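Local structure of cytochrome P450 monooxygenase (Rhodococcus sp. ECU0066, 6KBH) at residues A[112-117]-A[227-232]; A[578-583]-A[604-609]; A[655-660]-A[679-684]. The protein is a self-sufficient cytochrome P450 that probably inserts oxygen into organic substrates at its heme, using electrons delivered through built-in FMN and [2Fe-2S] centres. All coordinates share one frame; numbering follows the deposited sequence.

Contact 1 of 3, residues A[112-117]-A[227-232]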
ATOM      1  N   ALA A 112      36.396  -8.439  22.781  1.00100.14           N
ATOM      2  CA  ALA A 112      37.102  -9.696  22.996  1.00 96.56           C
ATOM      3  C   ALA A 112      36.141 -10.878  22.956  1.00 86.96           C
ATOM      4  O   ALA A 112      36.464 -11.931  22.395  1.00 93.33           O
ATOM      5  CB  ALA A 112      37.855  -9.655  24.325  1.00 82.00           C
ATOM      6  N   VAL A 113      34.953 -10.719  23.546  1.00 87.58           N
ATOM      7  CA  VAL A 113      33.947 -11.776  23.500  1.00 84.86           C
ATOM      8  C   VAL A 113      33.514 -12.035  22.063  1.00 92.60           C
ATOM      9  O   VAL A 113      33.349 -13.189  21.647  1.00 93.85           O
ATOM     10  CB  VAL A 113      32.747 -11.412  24.396  1.00 84.29           C
ATOM     11  CG1 VAL A 113      31.728 -12.538  24.407  1.00 76.86           C
ATOM     12  CG2 VAL A 113      33.213 -11.086  25.810  1.00 78.94           C
ATOM     13  N   LEU A 114      33.320 -10.968  21.284  1.00 93.97           N
ATOM     14  CA  LEU A 114      32.962 -11.130  19.879  1.00 96.05           C
ATOM     15  C   LEU A 114      34.074 -11.824  19.102  1.00100.40           C
ATOM     16  O   LEU A 114      33.810 -12.709  18.279  1.00 98.91           O
ATOM     17  CB  LEU A 114      32.647  -9.771  19.252  1.00 99.71           C
ATOM     18  CG  LEU A 114      31.333  -9.080  19.618  1.00 98.77           C
ATOM     19  CD1 LEU A 114      31.350  -7.642  19.126  1.00 85.99           C
ATOM     20  CD2 LEU A 114      30.141  -9.835  19.045  1.00 97.51           C
ATOM     21  N   ALA A 115      35.327 -11.432  19.349  1.00 94.03           N
ATOM     22  CA  ALA A 115      36.443 -12.025  18.622  1.00 90.81           C
ATOM     23  C   ALA A 115      36.637 -13.493  18.983  1.00102.53           C
ATOM     24  O   ALA A 115      37.175 -14.261  18.175  1.00104.81           O
ATOM     25  CB  ALA A 115      37.724 -11.235  18.889  1.00 88.19           C
ATOM     26  N   ARG A 116      36.211 -13.900  20.183  1.00 96.36           N
ATOM     27  CA  ARG A 116      36.375 -15.291  20.593  1.00 88.86           C
ATOM     28  C   ARG A 116      35.536 -16.235  19.740  1.00 96.08           C
ATOM     29  O   ARG A 116      35.966 -17.361  19.464  1.00102.35           O
ATOM     30  CB  ARG A 116      36.029 -15.450  22.072  1.00 93.56           C
ATOM     31  CG  ARG A 116      37.162 -15.051  23.005  1.00 94.26           C
ATOM     32  CD  ARG A 116      37.030 -15.733  24.350  1.00 86.11           C
ATOM     33  NE  ARG A 116      35.807 -15.338  25.042  1.00 95.83           N
ATOM     34  CZ  ARG A 116      35.726 -14.317  25.889  1.00 94.03           C
ATOM     35  NH1 ARG A 116      36.800 -13.584  26.150  1.00 83.72           N
ATOM     36  NH2 ARG A 116      34.572 -14.029  26.475  1.00 88.47           N
ATOM     37  N   TYR A 117      34.350 -15.805  19.315  1.00 93.68           N
ATOM     38  CA  TYR A 117      33.585 -16.534  18.316  1.00 94.59           C
ATOM     39  C   TYR A 117      34.005 -16.182  16.895  1.00 90.65           C
ATOM     40  O   TYR A 117      33.336 -16.602  15.945  1.00 88.54           O
ATOM     41  CB  TYR A 117      32.087 -16.275  18.485  1.00 91.02           C
ATOM     42  CG  TYR A 117      31.472 -16.895  19.720  1.00 91.19           C
ATOM     43  CD1 TYR A 117      31.522 -16.248  20.948  1.00 84.61           C
ATOM     44  CD2 TYR A 117      30.835 -18.128  19.654  1.00 97.18           C
ATOM     45  CE1 TYR A 117      30.955 -16.813  22.079  1.00 87.17           C
ATOM     46  CE2 TYR A 117      30.267 -18.701  20.778  1.00100.99           C
ATOM     47  CZ  TYR A 117      30.330 -18.037  21.987  1.00 95.57           C
ATOM     48  OH  TYR A 117      29.769 -18.600  23.110  1.00106.26           O
ATOM     49  N   ASP A 227      27.984 -11.862  23.754  1.00 92.03           N
ATOM     50  CA  ASP A 227      27.967 -13.302  23.974  1.00 92.66           C
ATOM     51  C   ASP A 227      26.839 -13.963  23.190  1.00 99.03           C
ATOM     52  O   ASP A 227      27.049 -14.989  22.534  1.00 98.10           O
ATOM     53  CB  ASP A 227      27.841 -13.596  25.469  1.00 98.15           C
ATOM     54  CG  ASP A 227      28.340 -14.980  25.837  1.00101.09           C
ATOM     55  OD1 ASP A 227      29.529 -15.266  25.586  1.00101.28           O
ATOM     56  OD2 ASP A 227      27.551 -15.772  26.394  1.00102.57           O
ATOM     57  N   ALA A 228      25.635 -13.386  23.236  1.00 94.01           N
ATOM     58  CA  ALA A 228      24.521 -13.954  22.485  1.00 98.52           C
ATOM     59  C   ALA A 228      24.713 -13.791  20.982  1.00 96.23           C
ATOM     60  O   ALA A 228      24.313 -14.670  20.208  1.00 94.85           O
ATOM     61  CB  ALA A 228      23.208 -13.310  22.927  1.00104.56           C
ATOM     62  N   VAL A 229      25.320 -12.684  20.551  1.00100.22           N
ATOM     63  CA  VAL A 229      25.534 -12.459  19.125  1.00 96.36           C
ATOM     64  C   VAL A 229      26.631 -13.377  18.600  1.00 94.66           C
ATOM     65  O   VAL A 229      26.536 -13.904  17.484  1.00 92.78           O
ATOM     66  CB  VAL A 229      25.847 -10.972  18.867  1.00 91.49           C
ATOM     67  CG1 VAL A 229      26.321 -10.753  17.439  1.00 86.61           C
ATOM     68  CG2 VAL A 229      24.619 -10.121  19.157  1.00 85.52           C
ATOM     69  N   GLY A 230      27.682 -13.592  19.394  1.00 97.03           N
ATOM     70  CA  GLY A 230      28.732 -14.509  18.982  1.00 88.91           C
ATOM     71  C   GLY A 230      28.256 -15.948  18.898  1.00 88.37           C
ATOM     72  O   GLY A 230      28.587 -16.663  17.947  1.00 85.57           O
ATOM     73  N   LYS A 231      27.488 -16.396  19.899  1.00 95.78           N
ATOM     74  CA  LYS A 231      26.863 -17.715  19.839  1.00 92.27           C
ATOM     75  C   LYS A 231      26.073 -17.875  18.555  1.00 93.77           C
ATOM     76  O   LYS A 231      26.170 -18.896  17.864  1.00102.63           O
ATOM     77  CB  LYS A 231      25.934 -17.926  21.037  1.00 94.93           C
ATOM     78  CG  LYS A 231      26.608 -18.089  22.381  1.00 97.36           C
ATOM     79  CD  LYS A 231      25.558 -18.280  23.466  1.00102.17           C
ATOM     80  CE  LYS A 231      26.149 -18.127  24.853  1.00 99.71           C
ATOM     81  NZ  LYS A 231      27.130 -19.202  25.151  1.00103.10           N
ATOM     82  N   PHE A 232      25.295 -16.855  18.218  1.00100.33           N
ATOM     83  CA  PHE A 232      24.420 -16.933  17.060  1.00 97.92           C
ATOM     84  C   PHE A 232      25.209 -16.873  15.751  1.00 94.49           C
ATOM     85  O   PHE A 232      24.779 -17.456  14.746  1.00 87.21           O
ATOM     86  CB  PHE A 232      23.380 -15.814  17.162  1.00 95.00           C
ATOM     87  CG  PHE A 232      22.620 -15.562  15.902  1.00 95.60           C
ATOM     88  CD1 PHE A 232      23.183 -14.825  14.882  1.00 93.73           C
ATOM     89  CD2 PHE A 232      21.336 -16.053  15.740  1.00 97.82           C
ATOM     90  CE1 PHE A 232      22.516 -14.623  13.721  1.00 95.92           C
ATOM     91  CE2 PHE A 232      20.648 -15.827  14.565  1.00 95.75           C
ATOM     92  CZ  PHE A 232      21.243 -15.103  13.554  1.00 93.22           C
TER
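Tyr117 and Gly230 stand where the chain, leaving helix 108-116, comes closest to helix 219-242, their CA atoms 5.3 Å apart, while one turn earlier Val113 and Asp227 are a little wider, at 6.2 Å. The Tyr117 ring lies flat against the second helix. With CG anti to the carbonyl carbon (chi1 -70°), beside the backbone N, the ring can start toward that helix, and it covers peptide atoms: the backbone N of Lys231 lies over the ring centre, 3.6 Å above its plane, and Gly230 C lies over the rim. Gly230 CA adds a CH-pi contact, 4.1 Å from the ring centroid. Glycine suits this place because a side chain here would point toward the Tyr117 ring, which already occupies that side. The phenol oxygen reaches the aliphatic part of Lys231, with OH 3.3 Å from CG, and the lysine chain, bent at its last torsion, returns NZ to make a weak hydrogen bond to OH of 3.4 Å. The same NZ has a long salt bridge to Asp227 OD2, one turn back on its own helix. Asp227 OD1 lies near the plane of the ring at its edge, beside CE1, and also touches Val113 CG1. Apart from the ring, Leu114 CD2 meets Val229 CG1 at 4.2 Å. An alanine in place of Tyr117 would remove the ring from over the Gly230-Lys231 peptide, probably opening a gap there and leaving Lys231 NZ without its weak phenol partner. By their order in the P450 fold these helices probably correspond to B' and G, which here pack together at the periphery, away from the heme.

Contact 2 of 3, residues A[578-583]-A[604-609]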
ATOM      1  N   ARG A 578     -26.907  18.785 -29.481  1.00127.84           N
ATOM      2  CA  ARG A 578     -27.819  17.657 -29.413  1.00128.24           C
ATOM      3  C   ARG A 578     -27.007  16.426 -29.055  1.00128.21           C
ATOM      4  O   ARG A 578     -25.788  16.374 -29.253  1.00128.00           O
ATOM      5  CB  ARG A 578     -28.575  17.458 -30.734  1.00125.53           C
ATOM      6  CG  ARG A 578     -29.460  16.211 -30.845  1.00125.64           C
ATOM      7  CD  ARG A 578     -30.252  16.243 -32.139  1.00129.62           C
ATOM      8  NE  ARG A 578     -29.421  16.072 -33.327  1.00130.88           N
ATOM      9  CZ  ARG A 578     -29.590  15.115 -34.239  1.00130.65           C
ATOM     10  NH1 ARG A 578     -30.570  14.233 -34.119  1.00127.51           N
ATOM     11  NH2 ARG A 578     -28.781  15.051 -35.287  1.00128.84           N
ATOM     12  N   TYR A 579     -27.689  15.450 -28.483  1.00123.60           N
ATOM     13  CA  TYR A 579     -27.073  14.186 -28.142  1.00122.65           C
ATOM     14  C   TYR A 579     -27.889  13.097 -28.802  1.00122.79           C
ATOM     15  O   TYR A 579     -29.105  13.044 -28.629  1.00123.70           O
ATOM     16  CB  TYR A 579     -27.030  14.018 -26.625  1.00119.70           C
ATOM     17  CG  TYR A 579     -26.762  15.342 -25.958  1.00128.88           C
ATOM     18  CD1 TYR A 579     -25.468  15.820 -25.849  1.00122.06           C
ATOM     19  CD2 TYR A 579     -27.799  16.154 -25.516  1.00128.71           C
ATOM     20  CE1 TYR A 579     -25.207  17.044 -25.280  1.00120.64           C
ATOM     21  CE2 TYR A 579     -27.546  17.385 -24.945  1.00119.64           C
ATOM     22  CZ  TYR A 579     -26.249  17.825 -24.830  1.00125.35           C
ATOM     23  OH  TYR A 579     -26.009  19.053 -24.258  1.00140.66           O
ATOM     24  N   VAL A 580     -27.244  12.247 -29.581  1.00112.01           N
ATOM     25  CA  VAL A 580     -27.893  11.033 -30.032  1.00118.11           C
ATOM     26  C   VAL A 580     -27.116   9.905 -29.394  1.00115.56           C
ATOM     27  O   VAL A 580     -25.881   9.911 -29.418  1.00117.19           O
ATOM     28  CB  VAL A 580     -27.979  10.924 -31.564  1.00120.24           C
ATOM     29  CG1 VAL A 580     -28.666  12.175 -32.106  1.00120.36           C
ATOM     30  CG2 VAL A 580     -26.632  10.570 -32.235  1.00114.55           C
ATOM     31  N   PHE A 581     -27.823   9.005 -28.723  1.00118.04           N
ATOM     32  CA  PHE A 581     -27.211   7.928 -27.961  1.00112.99           C
ATOM     33  C   PHE A 581     -27.502   6.631 -28.702  1.00114.00           C
ATOM     34  O   PHE A 581     -28.641   6.391 -29.096  1.00111.26           O
ATOM     35  CB  PHE A 581     -27.786   7.867 -26.544  1.00109.12           C
ATOM     36  CG  PHE A 581     -27.834   9.197 -25.816  1.00110.49           C
ATOM     37  CD1 PHE A 581     -28.925  10.040 -25.934  1.00113.91           C
ATOM     38  CD2 PHE A 581     -26.785   9.587 -24.990  1.00108.80           C
ATOM     39  CE1 PHE A 581     -28.976  11.241 -25.252  1.00117.79           C
ATOM     40  CE2 PHE A 581     -26.820  10.792 -24.305  1.00103.95           C
ATOM     41  CZ  PHE A 581     -27.917  11.624 -24.430  1.00110.70           C
ATOM     42  N   VAL A 582     -26.486   5.816 -28.925  1.00111.59           N
ATOM     43  CA  VAL A 582     -26.684   4.477 -29.456  1.00104.51           C
ATOM     44  C   VAL A 582     -26.195   3.508 -28.393  1.00101.29           C
ATOM     45  O   VAL A 582     -25.204   3.776 -27.708  1.00 99.62           O
ATOM     46  CB  VAL A 582     -25.995   4.253 -30.812  1.00105.67           C
ATOM     47  CG1 VAL A 582     -24.519   4.404 -30.689  1.00111.20           C
ATOM     48  CG2 VAL A 582     -26.384   2.894 -31.388  1.00114.42           C
ATOM     49  N   ALA A 583     -26.936   2.420 -28.197  1.00103.72           N
ATOM     50  CA  ALA A 583     -26.762   1.553 -27.036  1.00102.43           C
ATOM     51  C   ALA A 583     -27.014   0.113 -27.448  1.00 98.79           C
ATOM     52  O   ALA A 583     -28.002  -0.179 -28.130  1.00103.36           O
ATOM     53  CB  ALA A 583     -27.717   1.942 -25.898  1.00 98.46           C
ATOM     54  N   ASP A 604     -32.493  18.653 -26.649  1.00129.11           N
ATOM     55  CA  ASP A 604     -32.877  17.647 -27.622  1.00130.79           C
ATOM     56  C   ASP A 604     -31.951  16.466 -27.625  1.00126.14           C
ATOM     57  O   ASP A 604     -30.795  16.612 -27.734  1.00128.07           O
ATOM     58  CB  ASP A 604     -33.043  18.342 -29.005  1.00131.70           C
ATOM     59  CG  ASP A 604     -33.032  17.388 -30.202  1.00132.40           C
ATOM     60  OD1 ASP A 604     -33.110  16.186 -30.024  1.00135.87           O
ATOM     61  OD2 ASP A 604     -32.921  17.845 -31.343  1.00137.83           O
ATOM     62  N   TYR A 605     -32.496  15.277 -27.554  1.00122.31           N
ATOM     63  CA  TYR A 605     -31.671  14.080 -27.575  1.00122.90           C
ATOM     64  C   TYR A 605     -32.427  12.958 -28.275  1.00125.56           C
ATOM     65  O   TYR A 605     -33.659  12.957 -28.342  1.00124.42           O
ATOM     66  CB  TYR A 605     -31.249  13.659 -26.160  1.00123.30           C
ATOM     67  CG  TYR A 605     -32.397  13.290 -25.248  1.00122.53           C
ATOM     68  CD1 TYR A 605     -33.149  14.273 -24.622  1.00120.77           C
ATOM     69  CD2 TYR A 605     -32.718  11.962 -25.002  1.00118.06           C
ATOM     70  CE1 TYR A 605     -34.194  13.949 -23.785  1.00120.07           C
ATOM     71  CE2 TYR A 605     -33.767  11.625 -24.164  1.00118.30           C
ATOM     72  CZ  TYR A 605     -34.500  12.625 -23.558  1.00123.53           C
ATOM     73  OH  TYR A 605     -35.545  12.307 -22.723  1.00124.70           O
ATOM     74  N   GLU A 606     -31.665  11.999 -28.800  1.00125.92           N
ATOM     75  CA  GLU A 606     -32.218  10.869 -29.537  1.00123.58           C
ATOM     76  C   GLU A 606     -31.474   9.613 -29.111  1.00122.87           C
ATOM     77  O   GLU A 606     -30.248   9.563 -29.210  1.00123.57           O
ATOM     78  CB  GLU A 606     -32.084  11.089 -31.050  1.00116.08           C
ATOM     79  CG  GLU A 606     -33.138  10.378 -31.877  1.00128.48           C
ATOM     80  CD  GLU A 606     -33.064  10.731 -33.351  1.00132.25           C
ATOM     81  OE1 GLU A 606     -31.955  11.051 -33.831  1.00132.45           O
ATOM     82  OE2 GLU A 606     -34.113  10.685 -34.029  1.00126.36           O
ATOM     83  N   ILE A 607     -32.192   8.597 -28.640  1.00120.55           N
ATOM     84  CA  ILE A 607     -31.545   7.411 -28.090  1.00117.93           C
ATOM     85  C   ILE A 607     -31.978   6.184 -28.882  1.00116.95           C
ATOM     86  O   ILE A 607     -33.169   5.997 -29.161  1.00117.29           O
ATOM     87  CB  ILE A 607     -31.824   7.248 -26.583  1.00115.69           C
ATOM     88  CG1 ILE A 607     -33.202   6.690 -26.288  1.00117.47           C
ATOM     89  CG2 ILE A 607     -31.808   8.577 -25.905  1.00119.38           C
ATOM     90  CD1 ILE A 607     -33.397   6.540 -24.806  1.00119.09           C
ATOM     91  N   HIS A 608     -30.997   5.371 -29.268  1.00110.64           N
ATOM     92  CA  HIS A 608     -31.191   4.218 -30.134  1.00109.01           C
ATOM     93  C   HIS A 608     -30.622   3.010 -29.397  1.00105.03           C
ATOM     94  O   HIS A 608     -29.426   2.979 -29.088  1.00 98.67           O
ATOM     95  CB  HIS A 608     -30.497   4.430 -31.490  1.00113.88           C
ATOM     96  CG  HIS A 608     -31.138   5.466 -32.353  1.00117.53           C
ATOM     97  ND1 HIS A 608     -32.064   5.156 -33.327  1.00125.19           N
ATOM     98  CD2 HIS A 608     -30.969   6.807 -32.413  1.00119.39           C
ATOM     99  CE1 HIS A 608     -32.454   6.258 -33.941  1.00119.07           C
ATOM    100  NE2 HIS A 608     -31.805   7.276 -33.404  1.00115.70           N
ATOM    101  N   TYR A 609     -31.467   2.017 -29.117  1.00111.23           N
ATOM    102  CA  TYR A 609     -31.127   0.929 -28.201  1.00106.46           C
ATOM    103  C   TYR A 609     -31.370  -0.410 -28.888  1.00111.76           C
ATOM    104  O   TYR A 609     -32.516  -0.766 -29.180  1.00107.19           O
ATOM    105  CB  TYR A 609     -31.942   1.051 -26.910  1.00101.13           C
ATOM    106  CG  TYR A 609     -31.643   0.023 -25.840  1.00 98.17           C
ATOM    107  CD1 TYR A 609     -30.420  -0.636 -25.789  1.00 97.98           C
ATOM    108  CD2 TYR A 609     -32.590  -0.279 -24.870  1.00102.31           C
ATOM    109  CE1 TYR A 609     -30.157  -1.576 -24.804  1.00 98.56           C
ATOM    110  CE2 TYR A 609     -32.334  -1.209 -23.883  1.00101.04           C
ATOM    111  CZ  TYR A 609     -31.120  -1.856 -23.855  1.00 96.60           C
ATOM    112  OH  TYR A 609     -30.874  -2.784 -22.870  1.00101.70           O
TER
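The Phe581 ring packs on Ile607, its partner in the next strand; the two strands are parallel, 7° apart in direction, and belong to a five-stranded sheet of order 3-2-1-4-5, an order found in the nucleotide-binding domain of ferredoxin reductase-like proteins, with which this domain's sequence family is consistent. Helix 588-601 makes the crossover between them, giving a beta-alpha-beta unit. The backbone bonds alternate as in any parallel ladder. Tyr579 O accepts from Glu606 N at 2.8 Å and Phe581 O from His608 N at 2.6 Å. The return bond from Phe581 N to Glu606 O is less certain, and the end rungs, from Tyr579 N to Asp604 O and from Ala583 N to His608 O, are weak.

Apolar contacts gather on the face of Tyr579, Phe581, Tyr605 and Ile607, covered by helix 588-601 and, over Ile607 and Tyr609, by helix 620-625. The Phe581 ring crosses its neighbours: CD1 meets Ile607 CG2, while CE1 reaches back to Tyr605 CB at 3.4 Å, with Tyr605 CG at the ring edge and in its plane. Aromatic and branched aliphatic side chains suit this side because helices close over it. Further along, Ala583 leaves room for Tyr609, whose CD1 lies 3.7 Å from the alanine CB; Tyr609 OH is hydrogen-bonded to Gly585 O and Ala618 O.

At the start of the strands the polar contact is a salt bridge. Arg578 and Glu606 run side by side, pointing the same way, and Arg578 NH2 has its stronger partner in Thr655 OG1. Its NH1 pairs with Glu606 OE1 at 3.5 Å, that oxygen lying near the guanidinium plane at its edge, while Val580 CG1 rests 3.4 Å above one face of the same group.

Contact 3 of 3, residues A[655-660]-A[679-684]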
ATOM      1  N   THR A 655     -24.282  18.299 -33.422  1.00133.91           N
ATOM      2  CA  THR A 655     -24.600  16.993 -32.852  1.00129.99           C
ATOM      3  C   THR A 655     -23.362  16.306 -32.278  1.00129.28           C
ATOM      4  O   THR A 655     -22.293  16.284 -32.898  1.00126.35           O
ATOM      5  CB  THR A 655     -25.241  16.085 -33.905  1.00126.38           C
ATOM      6  OG1 THR A 655     -26.463  16.669 -34.373  1.00131.32           O
ATOM      7  CG2 THR A 655     -25.536  14.710 -33.319  1.00121.00           C
ATOM      8  N   GLN A 656     -23.521  15.758 -31.072  1.00129.02           N
ATOM      9  CA  GLN A 656     -22.596  14.820 -30.456  1.00125.56           C
ATOM     10  C   GLN A 656     -23.255  13.454 -30.314  1.00120.01           C
ATOM     11  O   GLN A 656     -24.484  13.326 -30.343  1.00121.66           O
ATOM     12  CB  GLN A 656     -22.128  15.308 -29.076  1.00122.11           C
ATOM     13  CG  GLN A 656     -20.987  16.305 -29.097  1.00121.75           C
ATOM     14  CD  GLN A 656     -20.458  16.589 -27.705  1.00128.65           C
ATOM     15  OE1 GLN A 656     -21.018  16.126 -26.711  1.00131.63           O
ATOM     16  NE2 GLN A 656     -19.375  17.354 -27.625  1.00124.80           N
ATOM     17  N   VAL A 657     -22.416  12.425 -30.172  1.00117.44           N
ATOM     18  CA  VAL A 657     -22.883  11.045 -30.017  1.00114.49           C
ATOM     19  C   VAL A 657     -22.055  10.360 -28.928  1.00114.55           C
ATOM     20  O   VAL A 657     -20.841  10.169 -29.095  1.00117.89           O
ATOM     21  CB  VAL A 657     -22.764  10.237 -31.330  1.00113.57           C
ATOM     22  CG1 VAL A 657     -23.415   8.849 -31.165  1.00114.22           C
ATOM     23  CG2 VAL A 657     -23.280  10.969 -32.573  1.00105.40           C
ATOM     24  N   TYR A 658     -22.703   9.970 -27.833  1.00115.00           N
ATOM     25  CA  TYR A 658     -22.095   9.055 -26.879  1.00111.76           C
ATOM     26  C   TYR A 658     -22.711   7.675 -27.041  1.00108.15           C
ATOM     27  O   TYR A 658     -23.895   7.544 -27.373  1.00109.94           O
ATOM     28  CB  TYR A 658     -22.245   9.524 -25.432  1.00115.13           C
ATOM     29  CG  TYR A 658     -21.811  10.941 -25.201  1.00114.94           C
ATOM     30  CD1 TYR A 658     -22.605  12.003 -25.599  1.00112.11           C
ATOM     31  CD2 TYR A 658     -20.609  11.215 -24.584  1.00117.94           C
ATOM     32  CE1 TYR A 658     -22.216  13.290 -25.392  1.00117.78           C
ATOM     33  CE2 TYR A 658     -20.202  12.508 -24.374  1.00120.73           C
ATOM     34  CZ  TYR A 658     -21.017  13.544 -24.781  1.00121.96           C
ATOM     35  OH  TYR A 658     -20.643  14.851 -24.582  1.00121.46           O
ATOM     36  N   SER A 659     -21.896   6.646 -26.807  1.00110.53           N
ATOM     37  CA  SER A 659     -22.333   5.303 -27.132  1.00105.80           C
ATOM     38  C   SER A 659     -21.576   4.273 -26.317  1.00102.80           C
ATOM     39  O   SER A 659     -20.442   4.499 -25.891  1.00103.21           O
ATOM     40  CB  SER A 659     -22.141   5.022 -28.615  1.00113.81           C
ATOM     41  OG  SER A 659     -20.760   4.948 -28.953  1.00123.85           O
ATOM     42  N   CYS A 660     -22.216   3.116 -26.137  1.00103.08           N
ATOM     43  CA  CYS A 660     -21.695   2.112 -25.223  1.00102.26           C
ATOM     44  C   CYS A 660     -22.340   0.756 -25.472  1.00 98.73           C
ATOM     45  O   CYS A 660     -23.567   0.653 -25.560  1.00102.67           O
ATOM     46  CB  CYS A 660     -21.919   2.568 -23.782  1.00106.52           C
ATOM     47  SG  CYS A 660     -21.474   1.349 -22.567  1.00103.53           S
ATOM     48  N   ASP A 679     -14.132  15.539 -32.342  1.00130.76           N
ATOM     49  CA  ASP A 679     -14.576  15.300 -30.972  1.00129.14           C
ATOM     50  C   ASP A 679     -16.060  14.961 -30.890  1.00129.71           C
ATOM     51  O   ASP A 679     -16.692  15.183 -29.848  1.00125.20           O
ATOM     52  CB  ASP A 679     -14.247  16.511 -30.095  1.00135.94           C
ATOM     53  CG  ASP A 679     -13.641  16.114 -28.761  1.00139.03           C
ATOM     54  OD1 ASP A 679     -13.756  14.928 -28.382  1.00142.33           O
ATOM     55  OD2 ASP A 679     -13.046  16.986 -28.092  1.00127.45           O
ATOM     56  N   THR A 680     -16.631  14.429 -31.974  1.00132.04           N
ATOM     57  CA  THR A 680     -18.064  14.159 -32.041  1.00131.18           C
ATOM     58  C   THR A 680     -18.457  12.908 -31.264  1.00125.82           C
ATOM     59  O   THR A 680     -19.450  12.921 -30.529  1.00121.66           O
ATOM     60  CB  THR A 680     -18.498  14.014 -33.501  1.00131.63           C
ATOM     61  OG1 THR A 680     -17.530  13.228 -34.209  1.00136.90           O
ATOM     62  CG2 THR A 680     -18.621  15.376 -34.158  1.00126.50           C
ATOM     63  N   LEU A 681     -17.709  11.820 -31.421  1.00126.49           N
ATOM     64  CA  LEU A 681     -18.094  10.525 -30.874  1.00122.76           C
ATOM     65  C   LEU A 681     -17.368  10.262 -29.563  1.00119.68           C
ATOM     66  O   LEU A 681     -16.155  10.474 -29.466  1.00119.17           O
ATOM     67  CB  LEU A 681     -17.791   9.399 -31.863  1.00122.53           C
ATOM     68  CG  LEU A 681     -17.864   7.995 -31.252  1.00116.17           C
ATOM     69  CD1 LEU A 681     -19.291   7.665 -30.834  1.00116.52           C
ATOM     70  CD2 LEU A 681     -17.312   6.942 -32.196  1.00108.65           C
ATOM     71  N   HIS A 682     -18.108   9.792 -28.564  1.00117.29           N
ATOM     72  CA  HIS A 682     -17.522   9.329 -27.317  1.00113.57           C
ATOM     73  C   HIS A 682     -18.041   7.933 -27.021  1.00107.83           C
ATOM     74  O   HIS A 682     -19.225   7.645 -27.213  1.00114.60           O
ATOM     75  CB  HIS A 682     -17.840  10.267 -26.156  1.00122.35           C
ATOM     76  CG  HIS A 682     -17.600  11.710 -26.467  1.00122.10           C
ATOM     77  ND1 HIS A 682     -18.500  12.478 -27.173  1.00118.14           N
ATOM     78  CD2 HIS A 682     -16.560  12.525 -26.171  1.00117.29           C
ATOM     79  CE1 HIS A 682     -18.026  13.704 -27.297  1.00118.91           C
ATOM     80  NE2 HIS A 682     -16.850  13.759 -26.698  1.00121.25           N
ATOM     81  N   VAL A 683     -17.148   7.069 -26.562  1.00113.30           N
ATOM     82  CA  VAL A 683     -17.455   5.669 -26.321  1.00111.71           C
ATOM     83  C   VAL A 683     -16.961   5.294 -24.935  1.00100.77           C
ATOM     84  O   VAL A 683     -16.009   5.882 -24.415  1.00103.23           O
ATOM     85  CB  VAL A 683     -16.810   4.748 -27.379  1.00107.49           C
ATOM     86  CG1 VAL A 683     -17.649   4.732 -28.643  1.00102.81           C
ATOM     87  CG2 VAL A 683     -15.403   5.221 -27.674  1.00107.46           C
ATOM     88  N   GLU A 684     -17.626   4.319 -24.328  1.00 97.79           N
ATOM     89  CA  GLU A 684     -17.133   3.665 -23.127  1.00101.14           C
ATOM     90  C   GLU A 684     -17.081   2.166 -23.385  1.00105.17           C
ATOM     91  O   GLU A 684     -18.093   1.553 -23.748  1.00 95.14           O
ATOM     92  CB  GLU A 684     -18.012   3.968 -21.905  1.00 98.78           C
ATOM     93  CG  GLU A 684     -17.799   3.006 -20.741  1.00 93.34           C
ATOM     94  CD  GLU A 684     -17.928   3.672 -19.379  1.00102.73           C
ATOM     95  OE1 GLU A 684     -17.015   4.434 -18.991  1.00104.20           O
ATOM     96  OE2 GLU A 684     -18.935   3.418 -18.685  1.00104.00           O
TER
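An offset stack of the Tyr658 ring on the His682 ring bridges two parallel strands at the edge of the Rossmann-like sheet, where strand 681-685 is outermost and helix 663-672 completes a beta-alpha-beta unit. CG is anti to the carbonyl carbon in both residues (chi1 near -50° in each), which starts both rings in the same direction from paired positions; they lie side by side. Their centroids are 4.3 Å apart and their planes at 15°. The offset puts His682 ND1 3.3 Å above the tyrosine plane, toward the rim, and Tyr658 CE2 in turn over a rim of the imidazole. Flat rings suit such neighbouring positions because each can cover the other.

Gln656 meets the same imidazole obliquely: its CD is 3.8 Å from His682 CE1, the amide and ring planes being 59° apart. Its OE1 also receives a weak hydrogen bond from Tyr658 OH, whose stronger partner is the backbone N of Asp573. The phenol is thereby held at its tip as well as over its face.

On the opposite side of the strands, that of helix 663-672, the side chains are smaller, Val657, Leu681 and Val683 aliphatic and Ser659 a hydroxyl. Leu681 CD1 reaches Val657 CG1 at 4.3 Å, and Leu669 of the helix packs on both Leu681 and Ser659. Ser659, whose OG stands between its backbone N and carbonyl carbon, brings that small oxygen alongside Val683 CG1 and Leu681 CD1.

Backbone bonds tie the ladder: Val657 N gives to Thr680 O at 3.0 Å, His682 N to Val657 O at 2.8 Å, and Ser659 N to His682 O. At the end of the ladder the strand delivers Glu684, whose side chain touches the bound FMN, while its N donates to Ser659 O at 3.2 Å.

Overall arrangement
From the N terminus, contact 1 comes first, closing a loop of 109 residues, just over half of them helical, within the P450 part, between helix 108-116 and helix 219-242. Far later come contact 2 and contact 3, each closing a short crossover of about twenty residues around one helix. The three follow in series; none nests in or crosses another. Contacts 2 and 3 belong to the same parallel sheet, with centres about 10 Å apart, because strands 578-584 and 655-661 are neighbours; Val582 packs on Ser659 where they meet. Contact 1 lies on the opposite side of the chain's centre, its centre about 74 Å from that of contact 3.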